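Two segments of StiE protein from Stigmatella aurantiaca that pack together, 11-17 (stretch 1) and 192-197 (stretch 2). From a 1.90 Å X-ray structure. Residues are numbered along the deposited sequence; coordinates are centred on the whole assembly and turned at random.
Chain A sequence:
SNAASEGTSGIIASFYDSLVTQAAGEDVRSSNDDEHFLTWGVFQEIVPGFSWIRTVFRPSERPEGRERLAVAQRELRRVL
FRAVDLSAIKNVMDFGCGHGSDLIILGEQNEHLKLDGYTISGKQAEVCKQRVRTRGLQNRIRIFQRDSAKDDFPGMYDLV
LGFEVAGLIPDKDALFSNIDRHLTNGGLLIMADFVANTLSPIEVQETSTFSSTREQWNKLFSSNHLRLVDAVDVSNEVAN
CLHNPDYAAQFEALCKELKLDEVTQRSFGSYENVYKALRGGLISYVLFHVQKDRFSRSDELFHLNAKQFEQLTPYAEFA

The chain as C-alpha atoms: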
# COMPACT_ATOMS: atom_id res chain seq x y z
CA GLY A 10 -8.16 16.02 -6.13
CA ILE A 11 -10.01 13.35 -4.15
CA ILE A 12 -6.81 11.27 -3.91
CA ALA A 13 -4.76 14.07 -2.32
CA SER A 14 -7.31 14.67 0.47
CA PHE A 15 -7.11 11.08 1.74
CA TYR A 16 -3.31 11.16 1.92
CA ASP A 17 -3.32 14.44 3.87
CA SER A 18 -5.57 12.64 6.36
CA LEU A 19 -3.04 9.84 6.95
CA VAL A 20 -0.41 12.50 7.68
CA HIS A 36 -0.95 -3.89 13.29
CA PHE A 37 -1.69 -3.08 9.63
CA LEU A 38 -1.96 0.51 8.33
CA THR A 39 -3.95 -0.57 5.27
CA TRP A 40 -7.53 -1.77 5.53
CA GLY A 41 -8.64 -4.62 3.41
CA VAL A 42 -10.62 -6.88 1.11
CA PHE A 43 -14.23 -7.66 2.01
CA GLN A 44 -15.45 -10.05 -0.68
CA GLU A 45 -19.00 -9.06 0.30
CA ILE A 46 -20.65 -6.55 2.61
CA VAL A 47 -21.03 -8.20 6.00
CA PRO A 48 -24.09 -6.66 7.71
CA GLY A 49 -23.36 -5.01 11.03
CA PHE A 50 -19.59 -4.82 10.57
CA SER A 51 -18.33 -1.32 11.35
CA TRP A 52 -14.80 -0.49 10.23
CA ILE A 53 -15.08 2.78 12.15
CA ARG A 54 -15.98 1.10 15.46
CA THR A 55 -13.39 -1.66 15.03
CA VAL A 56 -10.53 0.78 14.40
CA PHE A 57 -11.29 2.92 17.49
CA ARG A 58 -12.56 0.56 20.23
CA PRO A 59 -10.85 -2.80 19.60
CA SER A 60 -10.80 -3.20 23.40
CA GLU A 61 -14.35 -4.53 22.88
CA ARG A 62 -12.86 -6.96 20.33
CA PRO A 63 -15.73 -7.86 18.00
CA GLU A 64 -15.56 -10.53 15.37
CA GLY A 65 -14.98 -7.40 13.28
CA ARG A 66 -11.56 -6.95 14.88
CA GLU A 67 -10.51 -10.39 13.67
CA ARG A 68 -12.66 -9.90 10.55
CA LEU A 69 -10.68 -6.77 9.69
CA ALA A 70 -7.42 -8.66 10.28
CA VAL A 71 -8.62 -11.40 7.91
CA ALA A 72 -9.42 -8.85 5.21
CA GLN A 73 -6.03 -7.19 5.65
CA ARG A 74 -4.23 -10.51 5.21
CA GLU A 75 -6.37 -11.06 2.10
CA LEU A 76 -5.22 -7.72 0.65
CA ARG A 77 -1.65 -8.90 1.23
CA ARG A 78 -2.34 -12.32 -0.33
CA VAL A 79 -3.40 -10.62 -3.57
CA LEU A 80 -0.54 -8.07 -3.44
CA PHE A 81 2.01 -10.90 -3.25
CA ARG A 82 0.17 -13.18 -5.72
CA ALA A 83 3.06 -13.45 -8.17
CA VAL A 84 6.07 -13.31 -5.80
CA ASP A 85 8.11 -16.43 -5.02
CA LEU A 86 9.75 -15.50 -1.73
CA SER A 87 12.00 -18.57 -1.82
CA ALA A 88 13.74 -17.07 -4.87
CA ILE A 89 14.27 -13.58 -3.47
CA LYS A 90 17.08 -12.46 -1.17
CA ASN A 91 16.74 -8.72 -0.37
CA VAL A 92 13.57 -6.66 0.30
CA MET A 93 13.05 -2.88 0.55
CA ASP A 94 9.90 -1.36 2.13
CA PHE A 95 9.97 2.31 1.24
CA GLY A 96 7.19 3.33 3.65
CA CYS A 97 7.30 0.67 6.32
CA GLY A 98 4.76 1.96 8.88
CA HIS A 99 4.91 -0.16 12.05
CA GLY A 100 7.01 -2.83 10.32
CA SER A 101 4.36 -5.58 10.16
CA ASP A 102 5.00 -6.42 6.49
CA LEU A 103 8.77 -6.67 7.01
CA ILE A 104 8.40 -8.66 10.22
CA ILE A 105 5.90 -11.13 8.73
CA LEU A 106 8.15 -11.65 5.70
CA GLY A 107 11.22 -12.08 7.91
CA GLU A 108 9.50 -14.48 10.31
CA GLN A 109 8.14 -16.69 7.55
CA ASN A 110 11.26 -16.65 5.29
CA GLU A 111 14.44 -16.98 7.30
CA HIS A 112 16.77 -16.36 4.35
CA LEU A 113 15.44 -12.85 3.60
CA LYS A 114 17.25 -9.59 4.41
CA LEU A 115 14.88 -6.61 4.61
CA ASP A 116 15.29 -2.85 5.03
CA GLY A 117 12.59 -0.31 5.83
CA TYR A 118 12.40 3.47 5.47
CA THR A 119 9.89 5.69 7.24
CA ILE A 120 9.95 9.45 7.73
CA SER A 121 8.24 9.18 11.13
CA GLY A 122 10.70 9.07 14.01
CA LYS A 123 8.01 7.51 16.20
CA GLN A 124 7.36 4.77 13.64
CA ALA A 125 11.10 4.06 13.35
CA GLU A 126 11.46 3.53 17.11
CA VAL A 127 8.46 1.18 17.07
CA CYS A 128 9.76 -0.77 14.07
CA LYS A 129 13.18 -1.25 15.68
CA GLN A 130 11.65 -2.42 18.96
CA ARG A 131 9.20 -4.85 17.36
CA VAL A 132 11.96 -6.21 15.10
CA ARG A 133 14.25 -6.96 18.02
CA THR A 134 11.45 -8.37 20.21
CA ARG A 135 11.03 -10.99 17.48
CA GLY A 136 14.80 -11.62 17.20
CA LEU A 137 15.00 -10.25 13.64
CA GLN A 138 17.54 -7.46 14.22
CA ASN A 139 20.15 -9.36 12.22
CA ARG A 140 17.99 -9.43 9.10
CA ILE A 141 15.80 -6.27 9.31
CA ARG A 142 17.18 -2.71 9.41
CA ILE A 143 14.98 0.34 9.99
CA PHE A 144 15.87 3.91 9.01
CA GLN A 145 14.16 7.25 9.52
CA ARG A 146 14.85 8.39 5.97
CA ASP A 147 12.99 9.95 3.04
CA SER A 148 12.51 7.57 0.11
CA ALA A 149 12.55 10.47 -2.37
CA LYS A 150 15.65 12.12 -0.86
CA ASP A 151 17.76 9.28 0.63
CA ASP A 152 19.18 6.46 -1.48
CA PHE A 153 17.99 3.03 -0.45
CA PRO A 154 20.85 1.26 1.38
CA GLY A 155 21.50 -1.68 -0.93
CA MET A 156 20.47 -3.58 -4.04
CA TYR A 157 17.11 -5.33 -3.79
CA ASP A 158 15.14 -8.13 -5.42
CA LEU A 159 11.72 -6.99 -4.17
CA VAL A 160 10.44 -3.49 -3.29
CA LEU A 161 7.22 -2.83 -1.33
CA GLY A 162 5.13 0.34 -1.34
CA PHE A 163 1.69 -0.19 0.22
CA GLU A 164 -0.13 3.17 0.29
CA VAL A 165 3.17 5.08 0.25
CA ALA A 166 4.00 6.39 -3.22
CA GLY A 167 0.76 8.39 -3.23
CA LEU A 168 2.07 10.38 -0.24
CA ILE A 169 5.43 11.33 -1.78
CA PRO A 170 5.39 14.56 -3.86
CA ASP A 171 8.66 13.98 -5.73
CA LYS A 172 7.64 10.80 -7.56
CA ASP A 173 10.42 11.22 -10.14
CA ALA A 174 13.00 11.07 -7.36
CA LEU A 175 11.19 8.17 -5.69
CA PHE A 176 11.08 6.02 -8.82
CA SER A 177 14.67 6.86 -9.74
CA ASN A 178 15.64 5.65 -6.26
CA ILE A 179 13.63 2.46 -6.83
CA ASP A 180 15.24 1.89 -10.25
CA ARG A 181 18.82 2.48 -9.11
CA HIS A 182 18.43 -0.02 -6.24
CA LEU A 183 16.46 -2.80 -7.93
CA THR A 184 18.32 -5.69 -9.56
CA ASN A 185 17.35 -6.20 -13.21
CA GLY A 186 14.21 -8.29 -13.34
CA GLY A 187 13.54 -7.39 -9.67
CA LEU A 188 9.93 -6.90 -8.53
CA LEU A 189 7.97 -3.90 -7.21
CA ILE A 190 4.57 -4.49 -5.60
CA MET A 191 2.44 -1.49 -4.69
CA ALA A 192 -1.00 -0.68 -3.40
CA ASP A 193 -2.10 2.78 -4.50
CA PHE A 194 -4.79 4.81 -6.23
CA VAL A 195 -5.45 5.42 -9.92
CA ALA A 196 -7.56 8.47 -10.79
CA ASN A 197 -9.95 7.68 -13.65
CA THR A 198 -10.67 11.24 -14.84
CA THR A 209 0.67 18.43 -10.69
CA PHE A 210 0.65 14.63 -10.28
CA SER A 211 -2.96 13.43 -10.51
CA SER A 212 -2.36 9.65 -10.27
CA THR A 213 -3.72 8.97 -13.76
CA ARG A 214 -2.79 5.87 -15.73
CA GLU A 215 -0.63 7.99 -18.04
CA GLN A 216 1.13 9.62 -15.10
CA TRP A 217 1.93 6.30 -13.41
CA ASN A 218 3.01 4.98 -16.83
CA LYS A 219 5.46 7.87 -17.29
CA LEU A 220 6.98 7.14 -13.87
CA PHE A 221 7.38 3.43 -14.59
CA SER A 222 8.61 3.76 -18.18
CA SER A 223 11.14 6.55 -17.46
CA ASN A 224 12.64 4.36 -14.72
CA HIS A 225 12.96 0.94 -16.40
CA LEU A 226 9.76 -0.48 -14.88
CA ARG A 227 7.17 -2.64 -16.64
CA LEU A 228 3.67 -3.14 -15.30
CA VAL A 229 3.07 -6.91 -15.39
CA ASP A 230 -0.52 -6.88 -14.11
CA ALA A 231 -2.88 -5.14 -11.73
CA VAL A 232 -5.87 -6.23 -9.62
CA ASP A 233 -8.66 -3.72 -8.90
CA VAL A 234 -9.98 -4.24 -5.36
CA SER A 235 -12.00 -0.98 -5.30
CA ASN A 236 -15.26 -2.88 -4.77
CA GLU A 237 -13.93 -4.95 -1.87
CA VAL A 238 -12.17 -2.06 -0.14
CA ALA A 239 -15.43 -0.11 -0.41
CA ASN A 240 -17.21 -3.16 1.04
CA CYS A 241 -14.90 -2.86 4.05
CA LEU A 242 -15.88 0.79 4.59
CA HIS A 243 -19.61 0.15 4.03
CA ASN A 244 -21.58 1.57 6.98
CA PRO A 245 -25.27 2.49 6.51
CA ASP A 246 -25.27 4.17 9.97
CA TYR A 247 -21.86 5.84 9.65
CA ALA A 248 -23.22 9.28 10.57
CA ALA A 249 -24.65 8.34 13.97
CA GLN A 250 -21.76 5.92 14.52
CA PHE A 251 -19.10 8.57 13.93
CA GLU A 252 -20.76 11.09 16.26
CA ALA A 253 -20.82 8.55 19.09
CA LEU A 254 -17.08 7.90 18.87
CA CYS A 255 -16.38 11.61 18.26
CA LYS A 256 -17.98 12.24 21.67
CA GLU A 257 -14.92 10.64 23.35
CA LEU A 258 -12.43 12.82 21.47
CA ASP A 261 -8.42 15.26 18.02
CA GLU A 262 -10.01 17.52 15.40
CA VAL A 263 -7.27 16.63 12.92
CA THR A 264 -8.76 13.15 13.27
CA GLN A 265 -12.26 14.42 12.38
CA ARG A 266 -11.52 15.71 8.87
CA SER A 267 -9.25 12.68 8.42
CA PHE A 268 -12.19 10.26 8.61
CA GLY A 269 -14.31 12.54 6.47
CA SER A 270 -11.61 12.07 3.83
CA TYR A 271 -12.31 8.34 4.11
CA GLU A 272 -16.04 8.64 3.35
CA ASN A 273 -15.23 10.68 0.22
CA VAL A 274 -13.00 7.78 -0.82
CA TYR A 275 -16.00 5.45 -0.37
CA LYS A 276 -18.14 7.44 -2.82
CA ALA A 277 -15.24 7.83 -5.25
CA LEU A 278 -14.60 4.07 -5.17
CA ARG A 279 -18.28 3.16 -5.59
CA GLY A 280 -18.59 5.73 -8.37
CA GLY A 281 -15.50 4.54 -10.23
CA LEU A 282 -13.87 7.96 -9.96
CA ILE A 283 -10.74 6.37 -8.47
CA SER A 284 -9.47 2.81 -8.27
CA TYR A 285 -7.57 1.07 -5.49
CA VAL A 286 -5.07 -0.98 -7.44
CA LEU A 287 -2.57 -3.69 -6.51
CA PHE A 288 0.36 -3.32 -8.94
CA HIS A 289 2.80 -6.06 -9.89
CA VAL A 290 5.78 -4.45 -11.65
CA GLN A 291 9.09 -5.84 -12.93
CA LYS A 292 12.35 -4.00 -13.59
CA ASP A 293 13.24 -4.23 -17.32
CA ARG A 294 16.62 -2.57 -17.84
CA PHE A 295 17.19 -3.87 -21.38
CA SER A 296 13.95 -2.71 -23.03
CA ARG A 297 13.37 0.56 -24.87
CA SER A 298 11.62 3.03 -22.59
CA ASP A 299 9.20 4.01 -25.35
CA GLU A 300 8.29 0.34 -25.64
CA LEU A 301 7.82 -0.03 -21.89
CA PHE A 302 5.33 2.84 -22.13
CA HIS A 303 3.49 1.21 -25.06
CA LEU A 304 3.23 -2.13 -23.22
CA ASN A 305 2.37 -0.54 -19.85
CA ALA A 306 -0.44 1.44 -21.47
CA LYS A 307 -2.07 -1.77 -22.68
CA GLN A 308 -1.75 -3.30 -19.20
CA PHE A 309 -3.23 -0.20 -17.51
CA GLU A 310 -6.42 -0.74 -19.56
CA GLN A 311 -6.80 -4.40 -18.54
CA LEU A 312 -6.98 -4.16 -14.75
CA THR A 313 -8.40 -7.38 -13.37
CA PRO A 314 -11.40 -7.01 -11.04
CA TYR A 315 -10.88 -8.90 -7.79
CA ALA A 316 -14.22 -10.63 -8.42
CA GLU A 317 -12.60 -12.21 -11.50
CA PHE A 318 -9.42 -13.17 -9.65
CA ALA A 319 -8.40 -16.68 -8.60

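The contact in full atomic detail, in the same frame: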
# COMPACT_ATOMS: atom_id res chain seq x y z
N ILE A 11 -9.50 14.21 -5.22
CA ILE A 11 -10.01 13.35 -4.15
C ILE A 11 -8.89 12.49 -3.57
O ILE A 11 -8.91 12.15 -2.38
CB ILE A 11 -11.17 12.50 -4.68
CG1 ILE A 11 -12.31 13.39 -5.19
CG2 ILE A 11 -11.68 11.53 -3.61
CD1 ILE A 11 -13.45 12.63 -5.80
N ILE A 12 -7.89 12.13 -4.39
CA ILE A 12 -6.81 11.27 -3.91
C ILE A 12 -5.93 12.03 -2.92
O ILE A 12 -5.50 11.46 -1.90
CB ILE A 12 -6.00 10.73 -5.10
CG1 ILE A 12 -6.83 9.70 -5.87
CG2 ILE A 12 -4.67 10.13 -4.65
CD1 ILE A 12 -6.13 9.16 -7.10
N ALA A 13 -5.66 13.31 -3.18
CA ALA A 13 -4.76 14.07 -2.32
C ALA A 13 -5.36 14.31 -0.94
O ALA A 13 -4.61 14.43 0.04
CB ALA A 13 -4.40 15.40 -2.99
N SER A 14 -6.69 14.39 -0.82
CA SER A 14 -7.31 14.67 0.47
C SER A 14 -7.21 13.49 1.42
O SER A 14 -7.11 13.68 2.64
CB SER A 14 -8.77 15.06 0.28
OG SER A 14 -8.89 16.26 -0.46
N PHE A 15 -7.24 12.26 0.90
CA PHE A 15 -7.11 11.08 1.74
C PHE A 15 -5.70 10.94 2.29
O PHE A 15 -5.51 10.50 3.43
CB PHE A 15 -7.52 9.84 0.94
CG PHE A 15 -6.87 8.56 1.40
CD1 PHE A 15 -7.39 7.84 2.46
CD2 PHE A 15 -5.74 8.07 0.76
CE1 PHE A 15 -6.80 6.66 2.88
CE2 PHE A 15 -5.15 6.89 1.17
CZ PHE A 15 -5.67 6.18 2.23
N TYR A 16 -4.69 11.30 1.49
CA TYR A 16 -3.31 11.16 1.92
C TYR A 16 -2.90 12.26 2.91
O TYR A 16 -2.02 12.03 3.75
CB TYR A 16 -2.39 11.15 0.70
CG TYR A 16 -2.32 9.79 0.02
CD1 TYR A 16 -2.02 8.65 0.75
CD2 TYR A 16 -2.55 9.65 -1.34
CE1 TYR A 16 -1.95 7.40 0.14
CE2 TYR A 16 -2.49 8.41 -1.96
CZ TYR A 16 -2.18 7.29 -1.21
OH TYR A 16 -2.11 6.06 -1.80
N ASP A 17 -3.52 13.44 2.82
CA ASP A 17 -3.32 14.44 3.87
C ASP A 17 -3.91 13.99 5.19
O ASP A 17 -3.43 14.38 6.26
CB ASP A 17 -3.92 15.78 3.44
CG ASP A 17 -3.22 16.38 2.25
OD1 ASP A 17 -1.99 16.22 2.13
OD2 ASP A 17 -3.90 17.02 1.42
N ALA A 192 0.42 -0.99 -3.51
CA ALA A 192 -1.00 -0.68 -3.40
C ALA A 192 -1.12 0.84 -3.45
O ALA A 192 -0.44 1.53 -2.68
CB ALA A 192 -1.59 -1.24 -2.10
N ASP A 193 -1.93 1.34 -4.37
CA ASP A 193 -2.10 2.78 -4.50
C ASP A 193 -3.32 3.06 -5.37
O ASP A 193 -4.01 2.15 -5.83
CB ASP A 193 -0.85 3.45 -5.05
CG ASP A 193 -0.54 4.75 -4.31
OD1 ASP A 193 -1.44 5.59 -4.19
OD2 ASP A 193 0.60 4.91 -3.83
N PHE A 194 -3.60 4.35 -5.55
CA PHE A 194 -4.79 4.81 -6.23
C PHE A 194 -4.49 5.24 -7.66
O PHE A 194 -3.45 5.84 -7.94
CB PHE A 194 -5.41 5.99 -5.49
CG PHE A 194 -5.95 5.63 -4.16
CD1 PHE A 194 -7.24 5.12 -4.03
CD2 PHE A 194 -5.17 5.78 -3.02
CE1 PHE A 194 -7.74 4.78 -2.80
CE2 PHE A 194 -5.67 5.45 -1.78
CZ PHE A 194 -6.95 4.95 -1.66
N VAL A 195 -5.44 4.94 -8.55
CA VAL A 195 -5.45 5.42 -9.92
C VAL A 195 -6.67 6.33 -10.06
O VAL A 195 -7.79 5.91 -9.77
CB VAL A 195 -5.50 4.26 -10.93
CG1 VAL A 195 -5.71 4.80 -12.35
CG2 VAL A 195 -4.22 3.41 -10.85
N ALA A 196 -6.45 7.57 -10.49
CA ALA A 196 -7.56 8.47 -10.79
C ALA A 196 -8.06 8.21 -12.21
O ALA A 196 -7.27 8.19 -13.15
CB ALA A 196 -7.14 9.92 -10.65
N ASN A 197 -9.37 8.06 -12.37
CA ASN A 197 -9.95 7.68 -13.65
C ASN A 197 -10.57 8.85 -14.41
O ASN A 197 -11.37 8.63 -15.32
CB ASN A 197 -11.00 6.59 -13.44
CG ASN A 197 -10.43 5.36 -12.78
OD1 ASN A 197 -9.36 4.88 -13.14
ND2 ASN A 197 -11.15 4.84 -11.78

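A helix running through residues 11-17 lies against the strand 192-196, their directions nearly antiparallel at 154° and their axes 9.9 Å apart at closest approach. That spacing is filled by side chains, with Ile12, Phe15 and Tyr16 on the helix pointing toward the strand. Their separations of three and four residues bring them to one side of the helix, while Ala13, Ser14 and Asp17 fall outside the contact and are exposed.

Phe194 is the centre of the interface. Its chi1 of -67° (m) and chi2 of -86° direct the ring toward Phe15 and Tyr16, while Ile12 packs against its CB. Its edge meets the face of Phe15 in an offset edge-to-face pair, with centroids 5.2 Å apart and planes at 70°; the closest approach is 3.3 Å, from Phe15 CE2 to Phe194 CE2. Such an arrangement sets the slightly positive rim of one ring against the electron-rich face of the other. Phe15 reaches this position with chi1 at 153° (t).

Ile12 adopts the extended mt rotamer, chi1 -71° and chi2 178°, which carries its delta methyl out to the strand. There Ile12 CD1 lies 3.6 Å from Phe194 CB and 3.8 Å from Ala196 CB. The small methyl of Ala196 thus suits a site where the long arm of isoleucine supplies the reach.

The Tyr16 ring packs obliquely near Phe194, with Tyr16 CZ 3.8 Å from Phe194 CD2, while its hydroxyl passes the edge of that ring to donate a short hydrogen bond, 2.5 Å from Tyr16 OH to Asp193 OD1. Asp193 leaves its backbone sideways, and a chi1 of -138°, between wells, accompanies a carboxylate that comes nearer the helix. The same oxygen accepts the backbone amide, Phe194 N to Asp193 OD1 being 2.8 Å, and Asp193 OD2 is hydrogen-bonded elsewhere in the structure, so this buried acid is well satisfied.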